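Local coordinates for protein metallopeptidase containing co-catalytic metalloactive site (Shewanella denitrificans OS217, PDB 3B2Y) that probably acts as a zinc-dependent metallocarboxypeptidase of the M14 family, and carries a nickel ion in its metal site in this crystal, at residues 49-55 / 106-112; 158-162 / 233-239. One frame throughout, in Å; residues are numbered along the deposited sequence.

Overall arrangement
Both contacts lie inside the M14 peptidase region and follow one another along the chain: the loop of contact 1 is complete at residue 112, well before contact 2 begins at 158, so neither loop encloses or crosses the other. Contact 1 joins the hairpin of strands 42-49 and 52-58 to the turn that leaves strand 102-106 and enters helix 111-115; the loop it closes holds strand 68-73 and helix 81-92. Contact 2 brings the end of helix 155-161 against the end of helix 230-236, closing a loop that contains strands 165-172 and 179-183 and helix 191-201. The centres of contact 1 and contact 2 are 21 Å apart. Strand 68-73, next to 102-106 in the mixed sheet, touches contact 2 through Leu-70.

Contact 1 (49-55 / 106-112); sequences VDSFAIN and LPLVNPT
Pro-111 and Thr-112, at the start of helix 111-115, pack against the tip of the two-stranded antiparallel hairpin 42-49/52-58, whose type I' turn runs from Val-49 to Phe-52. The apolar part centres on the Pro-111 ring. Its CB lies 3.6 Å from Phe-52 CB, the two side chains lying alongside each other and running opposite ways, while Pro-111 CG meets Val-49 CG1 at 3.9 Å. Farther along the strand, the Ile-54 side chain lies across that of the proline, nearly perpendicular to it, with CG1 4.0 Å from Pro-111 CD. Ile-25 and Tyr-29 of helix 25-39 also touch this proline.

Thr-112 offers its methyl to the turn. A chi1 of 70° sets CG2 anti to the carbonyl carbon, and so at the edge of the Phe-52 ring, near its plane; the methyl also lies 3.3 Å from Asp-50 OD2. Arg-122 ties both residues down: its NE forms a salt bridge with that carboxylate oxygen, and its backbone N is hydrogen-bonded to Thr-112 OG1. Asn-110 caps the helix, its OD1 accepting from Gly-113 N.

No direct hydrogen bond joins the segments; two waters bridge them around Ala-53 and Asn-55. One molecule accepts from Asn-55 N and lies within donating distance of Ala-53 O and Leu-108 O. A second accepts from Leu-108 N at 3.0 Å and is placed to donate to Asn-55 O, which also has Leu-106 CD1 and Pro-107 CD against it. The buried Val-109 O, by contrast, has no polar partner in the model: Ile-54 CD1 sits 3.5 Å from this oxygen.

Contact 2 (158-162 / 233-239); sequences LCAAS and FLVRSGA
Two helix ends meet here, and one of them, at Ser-237 and Gly-238, finishes in a Schellman motif: Gly-238, with positive phi, stops helix 230-236, and Ala-239 N and Gly-238 N bond back to Leu-234 O and Val-235 O. The other is the last turn of helix 155-161. Cys-159, Ser-162 and Leu-234 carry most of the contact. The cysteine SG, anti to the carbonyl carbon (chi1 -70°), reaches across to Ser-237 CB at 3.5 Å and to Leu-234 CD2 at 4.0 Å. The same sulfur approaches the Phe-233 ring obliquely, 5.2 Å from its centroid, in a sulfur-aromatic contact. Ser-237 OG stands over the centre of that ring and donates to Phe-233 O from above the carbonyl plane; Ser-237 N reaches this oxygen from the opposite face, so two donors grip it.

Ser-162 turns its OG back to the preceding turn, donating to Leu-158 O at 2.8 Å. Both methyls of Leu-234 lie beside this hydroxyl, which also accepts from a water that is 3.1 Å from Leu-234 O and placed to donate to it. A second water sits between Cys-159 O and Ser-237 O at longer range. Past the cap, Ala-239 CB presses on Ser-162 O at 3.3 Å.

Beneath the pair runs the mixed sheet: Leu-234 rests on Leu-70 of strand 68-73 and Ile-166 of strand 165-172, Ser-162 also touches Leu-70, and helix 146-152 supplies Leu-151 against Leu-158 and Leu-152 against Phe-233.

Contact 1 (49-55 / 106-112)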
loop_
_atom_site.group_PDB
_atom_site.type_symbol
_atom_site.label_atom_id
_atom_site.label_comp_id
_atom_site.label_asym_id
_atom_site.label_seq_id
_atom_site.Cartn_x
_atom_site.Cartn_y
_atom_site.Cartn_z
ATOM N N VAL A 49 -4.751 -15.411 -9.556
ATOM C CA VAL A 49 -3.915 -15.677 -10.690
ATOM C C VAL A 49 -2.802 -16.624 -10.245
ATOM O O VAL A 49 -2.266 -16.464 -9.144
ATOM C CB VAL A 49 -3.345 -14.348 -11.257
ATOM C CG1 VAL A 49 -2.595 -13.630 -10.250
ATOM C CG2 VAL A 49 -2.508 -14.630 -12.559
ATOM N N ASP A 50 -2.513 -17.633 -11.066
ATOM C CA ASP A 50 -1.452 -18.598 -10.797
ATOM C C ASP A 50 -1.664 -19.236 -9.435
ATOM O O ASP A 50 -0.714 -19.498 -8.712
ATOM C CB ASP A 50 -0.074 -17.945 -10.913
ATOM C CG ASP A 50 0.354 -17.721 -12.340
ATOM O OD1 ASP A 50 -0.316 -18.241 -13.281
ATOM O OD2 ASP A 50 1.407 -17.070 -12.537
ATOM N N SER A 51 -2.936 -19.485 -9.107
ATOM C CA SER A 51 -3.377 -20.118 -7.848
ATOM C C SER A 51 -3.321 -19.239 -6.598
ATOM O O SER A 51 -3.632 -19.705 -5.502
ATOM C CB SER A 51 -2.618 -21.434 -7.613
ATOM O OG SER A 51 -3.198 -22.527 -8.358
ATOM N N PHE A 52 -2.905 -17.978 -6.733
ATOM C CA PHE A 52 -2.818 -17.041 -5.624
ATOM C C PHE A 52 -3.988 -16.071 -5.587
ATOM O O PHE A 52 -4.229 -15.362 -6.545
ATOM C CB PHE A 52 -1.560 -16.199 -5.723
ATOM C CG PHE A 52 -0.296 -16.969 -5.868
ATOM C CD1 PHE A 52 0.135 -17.794 -4.859
ATOM C CD2 PHE A 52 0.473 -16.848 -7.023
ATOM C CE1 PHE A 52 1.314 -18.527 -4.980
ATOM C CE2 PHE A 52 1.648 -17.568 -7.144
ATOM C CZ PHE A 52 2.053 -18.425 -6.126
ATOM N N ALA A 53 -4.676 -16.025 -4.467
ATOM C CA ALA A 53 -5.823 -15.150 -4.290
ATOM C C ALA A 53 -5.432 -13.722 -4.069
ATOM O O ALA A 53 -4.423 -13.404 -3.414
ATOM C CB ALA A 53 -6.704 -15.644 -3.142
ATOM N N ILE A 54 -6.241 -12.836 -4.620
ATOM C CA ILE A 54 -6.138 -11.405 -4.375
ATOM C C ILE A 54 -7.323 -11.049 -3.484
ATOM O O ILE A 54 -8.474 -10.977 -3.937
ATOM C CB ILE A 54 -6.157 -10.560 -5.674
ATOM C CG1 ILE A 54 -4.910 -10.951 -6.509
ATOM C CG2 ILE A 54 -6.222 -9.077 -5.297
ATOM C CD1 ILE A 54 -5.037 -10.638 -7.965
ATOM N N ASN A 55 -7.034 -10.901 -2.190
ATOM C CA ASN A 55 -8.033 -10.796 -1.158
ATOM C C ASN A 55 -8.150 -9.374 -0.622
ATOM O O ASN A 55 -7.127 -8.673 -0.377
ATOM C CB ASN A 55 -7.658 -11.766 -0.057
ATOM C CG ASN A 55 -7.841 -13.213 -0.479
ATOM O OD1 ASN A 55 -8.764 -13.553 -1.229
ATOM N ND2 ASN A 55 -6.989 -14.060 0.012
ATOM N N LEU A 106 -5.906 -4.572 1.561
ATOM C CA LEU A 106 -5.642 -5.196 0.249
ATOM C C LEU A 106 -4.105 -5.430 0.211
ATOM O O LEU A 106 -3.346 -4.656 -0.327
ATOM C CB LEU A 106 -6.180 -4.274 -0.855
ATOM C CG LEU A 106 -6.338 -4.688 -2.286
ATOM C CD1 LEU A 106 -7.426 -5.778 -2.405
ATOM C CD2 LEU A 106 -6.807 -3.453 -3.061
ATOM N N PRO A 107 -3.648 -6.492 0.875
ATOM C CA PRO A 107 -2.263 -6.659 1.225
ATOM C C PRO A 107 -1.351 -6.931 0.029
ATOM O O PRO A 107 -0.171 -6.633 0.091
ATOM C CB PRO A 107 -2.264 -7.952 2.097
ATOM C CG PRO A 107 -3.613 -8.144 2.518
ATOM C CD PRO A 107 -4.492 -7.550 1.428
ATOM N N LEU A 108 -1.876 -7.566 -1.011
ATOM C CA LEU A 108 -1.017 -8.093 -2.070
ATOM C C LEU A 108 -1.758 -8.199 -3.392
ATOM O O LEU A 108 -2.384 -9.215 -3.658
ATOM C CB LEU A 108 -0.474 -9.453 -1.684
ATOM C CG LEU A 108 0.503 -10.150 -2.659
ATOM C CD1 LEU A 108 1.682 -9.162 -3.098
ATOM C CD2 LEU A 108 1.050 -11.508 -2.069
ATOM N N VAL A 109 -1.675 -7.159 -4.211
ATOM C CA VAL A 109 -2.409 -7.068 -5.465
ATOM C C VAL A 109 -1.737 -7.851 -6.635
ATOM O O VAL A 109 -2.418 -8.381 -7.524
ATOM C CB VAL A 109 -2.579 -5.609 -5.793
ATOM C CG1 VAL A 109 -3.064 -5.385 -7.229
ATOM C CG2 VAL A 109 -3.489 -4.937 -4.743
ATOM N N ASN A 110 -0.420 -8.009 -6.547
ATOM C CA ASN A 110 0.398 -8.602 -7.587
ATOM C C ASN A 110 1.202 -9.842 -7.064
ATOM O O ASN A 110 2.398 -9.804 -6.859
ATOM C CB ASN A 110 1.364 -7.567 -8.081
ATOM C CG ASN A 110 2.248 -8.059 -9.227
ATOM O OD1 ASN A 110 2.061 -9.123 -9.824
ATOM N ND2 ASN A 110 3.234 -7.227 -9.553
ATOM N N PRO A 111 0.503 -10.920 -6.770
ATOM C CA PRO A 111 1.278 -12.068 -6.214
ATOM C C PRO A 111 2.270 -12.686 -7.144
ATOM O O PRO A 111 3.327 -13.132 -6.679
ATOM C CB PRO A 111 0.163 -13.075 -5.916
ATOM C CG PRO A 111 -0.963 -12.681 -6.823
ATOM C CD PRO A 111 -0.920 -11.186 -6.767
ATOM N N THR A 112 2.030 -12.691 -8.456
ATOM C CA THR A 112 3.035 -13.281 -9.378
ATOM C C THR A 112 4.375 -12.462 -9.420
ATOM O O THR A 112 5.442 -13.048 -9.379
ATOM C CB THR A 112 2.475 -13.546 -10.756
ATOM O OG1 THR A 112 2.218 -12.322 -11.450
ATOM C CG2 THR A 112 1.213 -14.420 -10.652
HETATM O O HOH W 1 -4.119 -11.097 -1.625
HETATM O O HOH W 2 -4.662 -8.428 -1.627
#

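Contact 2 (158-162 / 233-239)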
loop_
_atom_site.group_PDB
_atom_site.type_symbol
_atom_site.label_atom_id
_atom_site.label_comp_id
_atom_site.label_asym_id
_atom_site.label_seq_id
_atom_site.Cartn_x
_atom_site.Cartn_y
_atom_site.Cartn_z
ATOM N N LEU A 158 -14.490 -1.038 -3.525
ATOM C CA LEU A 158 -13.239 -0.393 -3.167
ATOM C C LEU A 158 -13.420 1.112 -2.871
ATOM O O LEU A 158 -12.737 1.661 -2.013
ATOM C CB LEU A 158 -12.201 -0.580 -4.266
ATOM C CG LEU A 158 -11.779 -2.055 -4.285
ATOM C CD1 LEU A 158 -10.972 -2.314 -5.576
ATOM C CD2 LEU A 158 -11.016 -2.489 -3.018
ATOM N N CYS A 159 -14.287 1.762 -3.626
ATOM C CA CYS A 159 -14.644 3.162 -3.389
ATOM C C CYS A 159 -15.318 3.315 -2.012
ATOM O O CYS A 159 -14.933 4.188 -1.231
ATOM C CB CYS A 159 -15.479 3.690 -4.542
ATOM S SG CYS A 159 -14.422 3.841 -6.041
ATOM N N ALA A 160 -16.279 2.460 -1.705
ATOM C CA ALA A 160 -16.887 2.412 -0.331
ATOM C C ALA A 160 -15.814 2.276 0.773
ATOM O O ALA A 160 -15.853 2.990 1.820
ATOM C CB ALA A 160 -17.925 1.255 -0.210
ATOM N N ALA A 161 -14.841 1.398 0.511
ATOM C CA ALA A 161 -13.780 1.072 1.491
ATOM C C ALA A 161 -12.814 2.209 1.769
ATOM O O ALA A 161 -12.182 2.234 2.832
ATOM C CB ALA A 161 -13.043 -0.268 1.065
ATOM N N SER A 162 -12.745 3.194 0.865
ATOM C CA SER A 162 -11.665 4.222 0.895
ATOM C C SER A 162 -12.300 5.598 1.056
ATOM O O SER A 162 -11.608 6.614 0.915
ATOM C CB SER A 162 -10.843 4.162 -0.396
ATOM O OG SER A 162 -11.738 4.210 -1.509
ATOM N N PHE A 233 -7.242 7.246 -8.989
ATOM C CA PHE A 233 -8.581 6.704 -9.311
ATOM C C PHE A 233 -9.547 6.798 -8.108
ATOM O O PHE A 233 -10.666 7.298 -8.217
ATOM C CB PHE A 233 -8.495 5.224 -9.766
ATOM C CG PHE A 233 -9.825 4.586 -9.929
ATOM C CD1 PHE A 233 -10.618 4.915 -11.029
ATOM C CD2 PHE A 233 -10.349 3.683 -8.965
ATOM C CE1 PHE A 233 -11.904 4.353 -11.172
ATOM C CE2 PHE A 233 -11.638 3.126 -9.104
ATOM C CZ PHE A 233 -12.399 3.433 -10.236
ATOM N N LEU A 234 -9.113 6.323 -6.958
ATOM C CA LEU A 234 -9.985 6.371 -5.796
ATOM C C LEU A 234 -10.275 7.851 -5.358
ATOM O O LEU A 234 -11.343 8.133 -4.907
ATOM C CB LEU A 234 -9.488 5.523 -4.668
ATOM C CG LEU A 234 -9.222 4.061 -4.893
ATOM C CD1 LEU A 234 -8.519 3.513 -3.694
ATOM C CD2 LEU A 234 -10.553 3.425 -5.100
ATOM N N VAL A 235 -9.317 8.767 -5.524
ATOM C CA VAL A 235 -9.552 10.166 -5.238
ATOM C C VAL A 235 -10.570 10.747 -6.215
ATOM O O VAL A 235 -11.503 11.460 -5.823
ATOM C CB VAL A 235 -8.219 10.911 -5.210
ATOM C CG1 VAL A 235 -8.416 12.456 -5.147
ATOM C CG2 VAL A 235 -7.353 10.317 -4.002
ATOM N N ARG A 236 -10.396 10.500 -7.502
ATOM C CA ARG A 236 -11.357 11.021 -8.516
ATOM C C ARG A 236 -12.755 10.433 -8.197
ATOM O O ARG A 236 -13.791 11.044 -8.453
ATOM C CB ARG A 236 -10.919 10.556 -9.885
ATOM C CG ARG A 236 -9.693 11.215 -10.387
ATOM C CD ARG A 236 -9.642 11.080 -11.902
ATOM N NE ARG A 236 -8.363 11.539 -12.442
ATOM C CZ ARG A 236 -7.301 10.756 -12.638
ATOM N NH1 ARG A 236 -7.352 9.450 -12.356
ATOM N NH2 ARG A 236 -6.189 11.289 -13.132
ATOM N N SER A 237 -12.759 9.267 -7.595
ATOM C CA SER A 237 -13.999 8.536 -7.292
ATOM C C SER A 237 -14.602 8.987 -5.952
ATOM O O SER A 237 -15.664 8.496 -5.559
ATOM C CB SER A 237 -13.718 7.043 -7.280
ATOM O OG SER A 237 -13.313 6.600 -8.589
ATOM N N GLY A 238 -13.925 9.909 -5.253
ATOM C CA GLY A 238 -14.433 10.489 -4.018
ATOM C C GLY A 238 -13.674 10.290 -2.701
ATOM O O GLY A 238 -14.065 10.893 -1.691
ATOM N N ALA A 239 -12.608 9.490 -2.655
ATOM C CA ALA A 239 -11.833 9.407 -1.391
ATOM C C ALA A 239 -11.384 10.791 -0.935
ATOM O O ALA A 239 -10.766 11.510 -1.697
ATOM C CB ALA A 239 -10.621 8.531 -1.539
HETATM O O HOH W 3 -15.379 7.087 -2.604
HETATM O O HOH W 4 -12.912 6.222 -3.109
#